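Local atomic coordinates of tellurite resistance protein of COG3793 (Nostoc punctiforme, PDB entry 2OU3), a protein that belongs to the TerB family of tellurite resistance proteins, binds zinc and an indole aldehyde, and probably takes part in the response to tellurite. Residues R95-A106 and I132-E143. Numbering follows the deposited sequence.
Sequences RDILLSAIWVSA and IVDQLEQLYYYE. With ZN (zinc ion), chain C; I3A (1H-indole-3-carbaldehyde), chain E.
Trp103 and Tyr140 meet in a T-shaped stack that joins two segments of the all-helical TerB fold, 95-106 of helix 94-106 and 132-143 of helix 130-154, whose axes cross at -48° and approach to 9.7 Å. Tyr140 presents its edge to the indole: CD1 lies 3.4 Å from Trp103 CE2, and the ring planes stand at 82°. With CG anti to the backbone N (chi1 161°), the torsion directs the CD1 edge of Tyr140 at the indole face. The rim of that indole is engaged separately. Trp103 NE1 donates to Glu143 OE1 at 3.0 Å, with the acceptor near the ring plane and met nearly along its C-O axis, so stack and hydrogen bond together restrict the tilt of the indole.

Beside the rings, Ile102 CG2 packs on Tyr140 CG at 3.6 Å, while Ile102 CD1 reaches Glu137 CG. Leu136 is a knob in a hole formed by Arg95, Leu98, Leu99 and Ile102; its CD1 comes within 3.7 Å of Leu98 CD2. At the far end Ile132 CG2 covers one face of the Arg95 guanidinium toward its rim, 3.6 Å from NE, while Arg95 NH1 is hydrogen-bonded to Leu153 O of the second subunit.

In the outer shell, Arg150 of that subunit forms a salt bridge with Glu143 OE2 and probably helps to fix the carboxylate whose OE1 accepts from Trp103. Segment 95-106 also serves two bound groups. Ser105 O binds zinc, alongside Glu50, Asp108 and Glu115, and Asp96 OD2 accepts the indole N-H of 1H-indole-3-carbaldehyde, 2.8 Å from the ligand N.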
ATOM      1  N   ARG A  95     -17.431   6.620   3.192  1.00 11.69           N
ATOM      2  CA  ARG A  95     -17.198   5.191   2.945  1.00 12.50           C
ATOM      3  C   ARG A  95     -15.730   4.826   3.172  1.00 12.74           C
ATOM      4  O   ARG A  95     -15.403   3.760   3.670  1.00 13.72           O
ATOM      5  CB  ARG A  95     -17.602   4.800   1.541  1.00 12.79           C
ATOM      6  CG  ARG A  95     -19.094   4.984   1.265  1.00 11.66           C
ATOM      7  CD  ARG A  95     -19.406   4.559  -0.154  1.00 15.37           C
ATOM      8  NE  ARG A  95     -20.776   4.869  -0.519  1.00 16.46           N
ATOM      9  CZ  ARG A  95     -21.375   4.406  -1.610  1.00 16.38           C
ATOM     10  NH1 ARG A  95     -20.744   3.616  -2.468  1.00 14.32           N
ATOM     11  NH2 ARG A  95     -22.614   4.727  -1.832  1.00 16.09           N
ATOM     12  N   ASP A  96     -14.866   5.750   2.792  1.00 13.88           N
ATOM     13  CA  ASP A  96     -13.432   5.634   2.933  1.00 13.51           C
ATOM     14  C   ASP A  96     -13.086   5.533   4.436  1.00 12.37           C
ATOM     15  O   ASP A  96     -12.346   4.658   4.862  1.00 12.04           O
ATOM     16  CB  ASP A  96     -12.860   6.870   2.234  1.00 13.17           C
ATOM     17  CG  ASP A  96     -11.334   6.953   2.222  1.00 15.19           C
ATOM     18  OD1 ASP A  96     -10.625   6.090   2.799  1.00 13.57           O
ATOM     19  OD2 ASP A  96     -10.874   7.928   1.551  1.00 12.99           O
ATOM     20  N   ILE A  97     -13.658   6.424   5.237  1.00 13.46           N
ATOM     21  CA  ILE A  97     -13.436   6.412   6.660  1.00 12.55           C
ATOM     22  C   ILE A  97     -13.857   5.031   7.228  1.00 12.83           C
ATOM     23  O   ILE A  97     -13.146   4.437   8.040  1.00 13.73           O
ATOM     24  CB  ILE A  97     -14.286   7.542   7.376  1.00 13.55           C
ATOM     25  CG1 ILE A  97     -13.715   8.956   7.101  1.00 10.22           C
ATOM     26  CG2 ILE A  97     -14.399   7.272   8.895  1.00 13.06           C
ATOM     27  CD1 ILE A  97     -14.750  10.119   7.284  1.00 11.55           C
ATOM     28  N   LEU A  98     -15.035   4.567   6.826  1.00 14.65           N
ATOM     29  CA  LEU A  98     -15.601   3.300   7.369  1.00 14.01           C
ATOM     30  C   LEU A  98     -14.703   2.126   7.075  1.00 13.86           C
ATOM     31  O   LEU A  98     -14.434   1.306   7.947  1.00 15.51           O
ATOM     32  CB  LEU A  98     -16.991   3.053   6.797  1.00 12.32           C
ATOM     33  CG  LEU A  98     -17.806   2.076   7.656  1.00 16.77           C
ATOM     34  CD1 LEU A  98     -18.254   2.930   8.853  1.00 15.02           C
ATOM     35  CD2 LEU A  98     -19.015   1.473   6.972  1.00 17.10           C
ATOM     36  N   LEU A  99     -14.224   2.044   5.827  1.00 13.22           N
ATOM     37  CA  LEU A  99     -13.350   0.982   5.404  1.00 12.46           C
ATOM     38  C   LEU A  99     -12.050   0.970   6.183  1.00 13.12           C
ATOM     39  O   LEU A  99     -11.609  -0.068   6.630  1.00 15.20           O
ATOM     40  CB  LEU A  99     -13.092   1.040   3.882  1.00 14.93           C
ATOM     41  CG  LEU A  99     -12.158  -0.068   3.358  1.00 15.22           C
ATOM     42  CD1 LEU A  99     -12.718  -1.471   3.608  1.00 16.19           C
ATOM     43  CD2 LEU A  99     -11.810   0.143   1.865  1.00 16.80           C
ATOM     44  N   SER A 100     -11.434   2.120   6.362  1.00 12.60           N
ATOM     45  CA  SER A 100     -10.233   2.197   7.207  1.00 13.12           C
ATOM     46  C   SER A 100     -10.546   1.791   8.646  1.00 13.38           C
ATOM     47  O   SER A 100      -9.770   1.090   9.272  1.00 14.39           O
ATOM     48  CB  SER A 100      -9.650   3.615   7.173  1.00 14.30           C
ATOM     49  OG  SER A 100      -9.093   3.890   5.888  1.00 12.93           O
ATOM     50  N   ALA A 101     -11.705   2.214   9.160  1.00 13.71           N
ATOM     51  CA  ALA A 101     -12.126   1.840  10.511  1.00 12.95           C
ATOM     52  C   ALA A 101     -12.285   0.325  10.671  1.00 14.64           C
ATOM     53  O   ALA A 101     -11.888  -0.260  11.690  1.00 11.97           O
ATOM     54  CB  ALA A 101     -13.445   2.533  10.877  1.00 14.72           C
ATOM     55  N   ILE A 102     -12.834  -0.310   9.642  1.00 14.80           N
ATOM     56  CA  ILE A 102     -12.942  -1.784   9.611  1.00 15.45           C
ATOM     57  C   ILE A 102     -11.567  -2.420   9.681  1.00 15.61           C
ATOM     58  O   ILE A 102     -11.348  -3.326  10.479  1.00 14.76           O
ATOM     59  CB  ILE A 102     -13.675  -2.253   8.342  1.00 13.81           C
ATOM     60  CG1 ILE A 102     -15.142  -1.833   8.422  1.00 15.66           C
ATOM     61  CG2 ILE A 102     -13.541  -3.807   8.142  1.00 11.44           C
ATOM     62  CD1 ILE A 102     -15.901  -1.831   7.059  1.00 18.29           C
ATOM     63  N   TRP A 103     -10.637  -1.950   8.842  1.00 16.28           N
ATOM     64  CA  TRP A 103      -9.264  -2.471   8.826  1.00 13.98           C
ATOM     65  C   TRP A 103      -8.570  -2.241  10.163  1.00 16.57           C
ATOM     66  O   TRP A 103      -7.893  -3.125  10.662  1.00 16.52           O
ATOM     67  CB  TRP A 103      -8.437  -1.833   7.720  1.00 17.02           C
ATOM     68  CG  TRP A 103      -8.479  -2.540   6.441  1.00 15.55           C
ATOM     69  CD1 TRP A 103      -9.280  -2.279   5.377  1.00 14.88           C
ATOM     70  CD2 TRP A 103      -7.684  -3.672   6.087  1.00 12.36           C
ATOM     71  NE1 TRP A 103      -9.002  -3.164   4.345  1.00 16.28           N
ATOM     72  CE2 TRP A 103      -8.043  -4.042   4.765  1.00 13.08           C
ATOM     73  CE3 TRP A 103      -6.719  -4.424   6.763  1.00 17.49           C
ATOM     74  CZ2 TRP A 103      -7.450  -5.105   4.118  1.00 18.80           C
ATOM     75  CZ3 TRP A 103      -6.132  -5.479   6.113  1.00 19.68           C
ATOM     76  CH2 TRP A 103      -6.502  -5.816   4.817  1.00 16.61           C
ATOM     77  N   VAL A 104      -8.754  -1.060  10.744  1.00 16.79           N
ATOM     78  CA  VAL A 104      -8.205  -0.792  12.075  1.00 15.82           C
ATOM     79  C   VAL A 104      -8.753  -1.774  13.131  1.00 16.48           C
ATOM     80  O   VAL A 104      -7.997  -2.276  13.939  1.00 16.74           O
ATOM     81  CB  VAL A 104      -8.488   0.645  12.521  1.00 18.06           C
ATOM     82  CG1 VAL A 104      -8.149   0.824  14.002  1.00 16.85           C
ATOM     83  CG2 VAL A 104      -7.660   1.638  11.660  1.00 14.54           C
ATOM     84  N   SER A 105     -10.056  -1.996  13.127  1.00 15.90           N
ATOM     85  CA  SER A 105     -10.709  -2.870  14.064  1.00 19.66           C
ATOM     86  C   SER A 105     -10.207  -4.313  13.875  1.00 19.60           C
ATOM     87  O   SER A 105     -10.117  -5.086  14.810  1.00 21.07           O
ATOM     88  CB  SER A 105     -12.214  -2.793  13.860  1.00 21.17           C
ATOM     89  OG  SER A 105     -12.716  -1.533  14.264  1.00 18.57           O
ATOM     90  N   ALA A 106      -9.910  -4.684  12.646  1.00 17.59           N
ATOM     91  CA  ALA A 106      -9.419  -6.026  12.348  1.00 19.80           C
ATOM     92  C   ALA A 106      -7.968  -6.237  12.775  1.00 20.82           C
ATOM     93  O   ALA A 106      -7.514  -7.372  12.812  1.00 23.02           O
ATOM     94  CB  ALA A 106      -9.535  -6.295  10.824  1.00 20.71           C
ATOM     95  N   ILE A 132     -24.298  -0.952   1.613  1.00 16.25           N
ATOM     96  CA  ILE A 132     -22.951  -0.435   1.371  1.00 14.63           C
ATOM     97  C   ILE A 132     -22.009  -0.892   2.489  1.00 12.89           C
ATOM     98  O   ILE A 132     -20.890  -1.370   2.207  1.00 15.44           O
ATOM     99  CB  ILE A 132     -22.917   1.125   1.173  1.00 13.28           C
ATOM    100  CG1 ILE A 132     -23.711   1.528  -0.079  1.00 18.31           C
ATOM    101  CG2 ILE A 132     -21.447   1.646   1.018  1.00 13.00           C
ATOM    102  CD1 ILE A 132     -23.213   0.851  -1.403  1.00 20.33           C
ATOM    103  N   VAL A 133     -22.444  -0.778   3.736  1.00 13.16           N
ATOM    104  CA  VAL A 133     -21.675  -1.345   4.855  1.00 12.75           C
ATOM    105  C   VAL A 133     -21.289  -2.823   4.590  1.00 13.77           C
ATOM    106  O   VAL A 133     -20.115  -3.194   4.714  1.00 12.58           O
ATOM    107  CB  VAL A 133     -22.423  -1.265   6.195  1.00 11.85           C
ATOM    108  CG1 VAL A 133     -21.507  -1.832   7.322  1.00 10.83           C
ATOM    109  CG2 VAL A 133     -22.855   0.186   6.488  1.00 14.39           C
ATOM    110  N   ASP A 134     -22.271  -3.657   4.250  1.00 14.52           N
ATOM    111  CA  ASP A 134     -22.017  -5.075   3.939  1.00 14.38           C
ATOM    112  C   ASP A 134     -20.981  -5.234   2.824  1.00 14.57           C
ATOM    113  O   ASP A 134     -20.101  -6.084   2.897  1.00 13.39           O
ATOM    114  CB  ASP A 134     -23.334  -5.817   3.637  1.00 12.71           C
ATOM    115  CG  ASP A 134     -24.164  -6.031   4.879  1.00 12.08           C
ATOM    116  OD1 ASP A 134     -23.564  -6.044   5.944  1.00 11.34           O
ATOM    117  OD2 ASP A 134     -25.410  -6.096   4.831  1.00 15.32           O
ATOM    118  N   GLN A 135     -21.055  -4.391   1.802  1.00 14.94           N
ATOM    119  CA  GLN A 135     -20.088  -4.429   0.717  1.00 15.97           C
ATOM    120  C   GLN A 135     -18.685  -4.033   1.145  1.00 15.65           C
ATOM    121  O   GLN A 135     -17.699  -4.638   0.678  1.00 13.50           O
ATOM    122  CB  GLN A 135     -20.549  -3.558  -0.462  1.00 16.50           C
ATOM    123  CG  GLN A 135     -21.691  -4.213  -1.256  1.00 20.68           C
ATOM    124  CD  GLN A 135     -22.355  -3.262  -2.221  1.00 25.98           C
ATOM    125  OE1 GLN A 135     -21.728  -2.346  -2.706  1.00 29.55           O
ATOM    126  NE2 GLN A 135     -23.640  -3.487  -2.509  1.00 31.55           N
ATOM    127  N   LEU A 136     -18.598  -3.054   2.048  1.00 16.05           N
ATOM    128  CA  LEU A 136     -17.312  -2.587   2.537  1.00 15.98           C
ATOM    129  C   LEU A 136     -16.664  -3.659   3.406  1.00 15.26           C
ATOM    130  O   LEU A 136     -15.457  -3.895   3.302  1.00 14.18           O
ATOM    131  CB  LEU A 136     -17.480  -1.296   3.327  1.00 13.59           C
ATOM    132  CG  LEU A 136     -17.789  -0.077   2.459  1.00 11.85           C
ATOM    133  CD1 LEU A 136     -18.211   1.087   3.359  1.00 13.68           C
ATOM    134  CD2 LEU A 136     -16.602   0.293   1.543  1.00 13.56           C
ATOM    135  N   GLU A 137     -17.458  -4.319   4.253  1.00 15.31           N
ATOM    136  CA  GLU A 137     -16.944  -5.442   5.043  1.00 16.24           C
ATOM    137  C   GLU A 137     -16.433  -6.566   4.150  1.00 15.04           C
ATOM    138  O   GLU A 137     -15.373  -7.140   4.396  1.00 18.09           O
ATOM    139  CB  GLU A 137     -17.979  -6.004   6.000  1.00 16.64           C
ATOM    140  CG  GLU A 137     -18.389  -5.014   7.054  1.00 27.45           C
ATOM    141  CD  GLU A 137     -18.915  -5.658   8.329  1.00 35.79           C
ATOM    142  OE1 GLU A 137     -19.309  -6.844   8.298  1.00 34.07           O
ATOM    143  OE2 GLU A 137     -18.934  -4.951   9.371  1.00 45.39           O
ATOM    144  N   GLN A 138     -17.190  -6.878   3.110  1.00 16.90           N
ATOM    145  CA  GLN A 138     -16.805  -7.913   2.174  1.00 19.55           C
ATOM    146  C   GLN A 138     -15.510  -7.554   1.473  1.00 15.91           C
ATOM    147  O   GLN A 138     -14.645  -8.417   1.305  1.00 16.71           O
ATOM    148  CB  GLN A 138     -17.905  -8.157   1.148  1.00 18.78           C
ATOM    149  CG  GLN A 138     -17.569  -9.226   0.129  1.00 25.88           C
ATOM    150  CD  GLN A 138     -18.708  -9.449  -0.854  1.00 28.03           C
ATOM    151  OE1 GLN A 138     -18.999  -8.589  -1.697  1.00 40.56           O
ATOM    152  NE2 GLN A 138     -19.356 -10.608  -0.753  1.00 39.83           N
ATOM    153  N   LEU A 139     -15.402  -6.299   1.052  1.00 17.29           N
ATOM    154  CA  LEU A 139     -14.198  -5.814   0.419  1.00 17.86           C
ATOM    155  C   LEU A 139     -12.965  -6.006   1.349  1.00 15.75           C
ATOM    156  O   LEU A 139     -11.943  -6.537   0.917  1.00 14.34           O
ATOM    157  CB  LEU A 139     -14.367  -4.371   0.035  1.00 15.40           C
ATOM    158  CG  LEU A 139     -13.150  -3.734  -0.636  1.00 21.51           C
ATOM    159  CD1 LEU A 139     -12.906  -4.336  -2.018  1.00 22.79           C
ATOM    160  CD2 LEU A 139     -13.360  -2.242  -0.707  1.00 23.90           C
ATOM    161  N   TYR A 140     -13.098  -5.598   2.608  1.00 15.46           N
ATOM    162  CA  TYR A 140     -12.101  -5.892   3.635  1.00 14.32           C
ATOM    163  C   TYR A 140     -11.708  -7.388   3.613  1.00 15.55           C
ATOM    164  O   TYR A 140     -10.510  -7.754   3.563  1.00 14.02           O
ATOM    165  CB  TYR A 140     -12.590  -5.499   5.040  1.00 13.62           C
ATOM    166  CG  TYR A 140     -11.774  -6.224   6.067  1.00 16.37           C
ATOM    167  CD1 TYR A 140     -10.469  -5.852   6.295  1.00 21.15           C
ATOM    168  CD2 TYR A 140     -12.252  -7.357   6.703  1.00 22.71           C
ATOM    169  CE1 TYR A 140      -9.671  -6.536   7.146  1.00 16.79           C
ATOM    170  CE2 TYR A 140     -11.434  -8.063   7.587  1.00 21.54           C
ATOM    171  CZ  TYR A 140     -10.147  -7.643   7.783  1.00 23.07           C
ATOM    172  OH  TYR A 140      -9.297  -8.300   8.622  1.00 21.86           O
ATOM    173  N   TYR A 141     -12.689  -8.277   3.709  1.00 16.07           N
ATOM    174  CA  TYR A 141     -12.336  -9.708   3.835  1.00 17.69           C
ATOM    175  C   TYR A 141     -11.569 -10.171   2.609  1.00 16.02           C
ATOM    176  O   TYR A 141     -10.623 -10.935   2.731  1.00 15.31           O
ATOM    177  CB  TYR A 141     -13.545 -10.607   4.077  1.00 21.70           C
ATOM    178  CG  TYR A 141     -14.044 -10.544   5.506  1.00 23.22           C
ATOM    179  CD1 TYR A 141     -13.295 -11.082   6.551  1.00 34.34           C
ATOM    180  CD2 TYR A 141     -15.269  -9.948   5.810  1.00 34.44           C
ATOM    181  CE1 TYR A 141     -13.761 -11.017   7.867  1.00 36.30           C
ATOM    182  CE2 TYR A 141     -15.736  -9.880   7.110  1.00 30.69           C
ATOM    183  CZ  TYR A 141     -14.985 -10.407   8.126  1.00 31.12           C
ATOM    184  OH  TYR A 141     -15.476 -10.336   9.398  1.00 40.27           O
ATOM    185  N   TYR A 142     -12.020  -9.731   1.441  1.00 17.18           N
ATOM    186  CA  TYR A 142     -11.364 -10.074   0.173  1.00 18.12           C
ATOM    187  C   TYR A 142      -9.960  -9.483   0.069  1.00 17.98           C
ATOM    188  O   TYR A 142      -9.034 -10.150  -0.400  1.00 16.92           O
ATOM    189  CB  TYR A 142     -12.192  -9.586  -1.002  1.00 22.48           C
ATOM    190  CG  TYR A 142     -13.249 -10.556  -1.470  1.00 31.46           C
ATOM    191  CD1 TYR A 142     -14.475 -10.643  -0.819  1.00 44.49           C
ATOM    192  CD2 TYR A 142     -13.031 -11.382  -2.571  1.00 39.72           C
ATOM    193  CE1 TYR A 142     -15.470 -11.527  -1.234  1.00 41.91           C
ATOM    194  CE2 TYR A 142     -14.023 -12.270  -3.003  1.00 43.26           C
ATOM    195  CZ  TYR A 142     -15.238 -12.332  -2.319  1.00 42.86           C
ATOM    196  OH  TYR A 142     -16.235 -13.191  -2.718  1.00 44.57           O
ATOM    197  N   GLU A 143      -9.806  -8.227   0.481  1.00 16.42           N
ATOM    198  CA  GLU A 143      -8.494  -7.577   0.457  1.00 17.37           C
ATOM    199  C   GLU A 143      -7.503  -8.282   1.400  1.00 16.56           C
ATOM    200  O   GLU A 143      -6.369  -8.587   1.014  1.00 14.58           O
ATOM    201  CB  GLU A 143      -8.622  -6.111   0.811  1.00 17.62           C
ATOM    202  CG  GLU A 143      -9.169  -5.232  -0.288  1.00 22.97           C
ATOM    203  CD  GLU A 143      -9.376  -3.740   0.156  1.00 25.45           C
ATOM    204  OE1 GLU A 143      -9.434  -3.414   1.375  1.00 27.78           O
ATOM    205  OE2 GLU A 143      -9.580  -2.899  -0.743  1.00 29.26           O
TER
HETATM  206 ZN    ZN C 161     -10.398  -5.222  16.867  1.00 26.52          ZN
HETATM  207  O   I3A E 163      -5.283  11.936   4.083  1.00 14.37           O
HETATM  208  C3' I3A E 163      -5.633  10.796   3.785  1.00 13.87           C
HETATM  209  C3  I3A E 163      -7.015  10.616   3.278  1.00  7.99           C
HETATM  210  C2  I3A E 163      -7.522   9.419   2.847  1.00  8.30           C
HETATM  211  N   I3A E 163      -8.814   9.643   2.430  1.00 11.03           N
HETATM  212  C8  I3A E 163      -9.163  10.938   2.575  1.00 11.37           C
HETATM  213  C9  I3A E 163      -8.021  11.673   3.133  1.00 10.31           C
HETATM  214  C4  I3A E 163      -8.087  13.057   3.355  1.00 11.96           C
HETATM  215  C5  I3A E 163      -9.265  13.708   3.078  1.00 11.86           C
HETATM  216  C6  I3A E 163     -10.370  13.029   2.539  1.00 12.27           C
HETATM  217  C7  I3A E 163     -10.303  11.666   2.293  1.00 11.93           C
HETATM  218  O   HOH W   1     -10.524  -5.489  19.135  1.00 22.68           O
HETATM  219  O   HOH W   2     -10.735  -7.353  16.429  1.00 23.07           O